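Local structure of acyl-coenzyme A oxidase 3 (Yarrowia lipolytica, 5YS9) at residues N650-G653 against K657-F660. The protein oxidises acyl-CoA esters of different chain lengths to trans-2-enoyl-CoA with its FAD cofactor, passing electrons to oxygen to give hydrogen peroxide in peroxisomal beta-oxidation. Numbering follows the deposited sequence.
Sequences NYDG and KHYF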
# COMPACT_ATOMS: atom_id res chain seq x y z
N ASN A 650 -11.63 -17.41 9.19
CA ASN A 650 -12.87 -17.90 9.83
C ASN A 650 -12.68 -18.25 11.31
O ASN A 650 -11.53 -18.57 11.76
CB ASN A 650 -13.47 -19.10 9.08
CG ASN A 650 -13.99 -18.73 7.70
OD1 ASN A 650 -14.30 -17.57 7.41
ND2 ASN A 650 -14.09 -19.74 6.83
N TYR A 651 -13.77 -18.21 12.05
CA TYR A 651 -13.74 -18.35 13.49
C TYR A 651 -13.17 -19.68 13.94
O TYR A 651 -12.38 -19.73 14.86
CB TYR A 651 -15.17 -18.21 14.01
CG TYR A 651 -15.28 -18.31 15.50
CD1 TYR A 651 -15.18 -17.20 16.29
CD2 TYR A 651 -15.49 -19.53 16.11
CE1 TYR A 651 -15.28 -17.29 17.65
CE2 TYR A 651 -15.58 -19.62 17.47
CZ TYR A 651 -15.48 -18.49 18.23
OH TYR A 651 -15.58 -18.56 19.59
N ASP A 652 -13.55 -20.76 13.28
CA ASP A 652 -13.12 -22.09 13.68
C ASP A 652 -11.65 -22.40 13.44
O ASP A 652 -11.11 -23.32 14.01
CB ASP A 652 -14.07 -23.18 13.19
CG ASP A 652 -13.86 -23.57 11.77
OD1 ASP A 652 -13.15 -22.90 11.03
OD2 ASP A 652 -14.43 -24.58 11.37
N GLY A 653 -11.01 -21.62 12.58
CA GLY A 653 -9.59 -21.78 12.37
C GLY A 653 -9.18 -22.85 11.41
O GLY A 653 -8.02 -23.17 11.32
N LYS A 657 -8.82 -25.95 4.98
CA LYS A 657 -10.07 -26.55 4.51
C LYS A 657 -10.99 -25.50 3.88
O LYS A 657 -11.51 -25.72 2.81
CB LYS A 657 -10.75 -27.25 5.67
CG LYS A 657 -11.95 -28.08 5.29
CD LYS A 657 -12.39 -28.94 6.47
CE LYS A 657 -12.81 -30.33 6.02
NZ LYS A 657 -13.36 -31.06 7.19
N HIS A 658 -11.18 -24.35 4.52
CA HIS A 658 -12.10 -23.34 3.97
C HIS A 658 -11.56 -22.66 2.69
O HIS A 658 -12.29 -22.50 1.74
CB HIS A 658 -12.41 -22.27 5.00
CG HIS A 658 -13.12 -22.79 6.21
ND1 HIS A 658 -14.36 -23.39 6.15
CD2 HIS A 658 -12.75 -22.80 7.52
CE1 HIS A 658 -14.70 -23.79 7.36
NE2 HIS A 658 -13.75 -23.43 8.21
N TYR A 659 -10.28 -22.29 2.72
CA TYR A 659 -9.52 -21.76 1.59
C TYR A 659 -9.58 -22.67 0.38
O TYR A 659 -9.94 -22.22 -0.71
CB TYR A 659 -8.06 -21.64 2.03
CG TYR A 659 -7.09 -20.90 1.15
CD1 TYR A 659 -7.49 -19.88 0.32
CD2 TYR A 659 -5.76 -21.15 1.26
CE1 TYR A 659 -6.58 -19.18 -0.43
CE2 TYR A 659 -4.83 -20.45 0.52
CZ TYR A 659 -5.23 -19.45 -0.32
OH TYR A 659 -4.31 -18.73 -1.07
N PHE A 660 -9.26 -23.95 0.55
CA PHE A 660 -9.41 -24.89 -0.58
C PHE A 660 -10.91 -24.96 -1.04
O PHE A 660 -11.18 -25.05 -2.25
CB PHE A 660 -8.84 -26.28 -0.24
CG PHE A 660 -8.74 -27.26 -1.40
CD1 PHE A 660 -7.82 -27.05 -2.42
CD2 PHE A 660 -9.49 -28.41 -1.43
CE1 PHE A 660 -7.66 -27.96 -3.47
CE2 PHE A 660 -9.38 -29.32 -2.47
CZ PHE A 660 -8.45 -29.10 -3.49
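Asp652 and His658 meet from opposite directions, carboxylate to imidazole edge, and their hydrogen bond ties the loop 650-653 to the helix it leads into. His658 NE2 donates to Asp652 OD1 at 2.9 Å with an N-H...O angle of 146°; the acceptor lies close to the ring plane, and the oxygen is approached on its syn side. A second, weak bond runs from His658 NE2 to Asp652 OD2 at 3.4 Å, so one N-H is shared unequally by the two oxygens. Ring and carboxylate are twisted 37° against each other. Asp652 reaches the histidine with CG placed between its own backbone N and carbonyl carbon (chi1 81°). OD1 does double duty, for it also accepts the backbone N-H of Asp654, which helps fix the carboxylate; the nearby negative charge would probably favour a protonated imidazole. The side-chain amide of Asn650 lies over one face of the His658 ring, toward its rim, while Pro647 also touches this histidine. Within the loop, Gly653 N donates to Asn650 O at 3.2 Å, closing a type I beta turn; the peptide groups of Tyr651 are satisfied from further off, its N by Asp641 OD1 and its O by Arg31 NH2. The next two residues of helix 655-666 face the second subunit: Tyr659 meets Trp199 of that subunit and Phe660 packs edge-to-face with its Trp263. The whole is a surface example of a His-carboxylate hydrogen bond linking a type I beta turn to the first turn of the following helix, in the C-terminal region of an acyl-CoA oxidase.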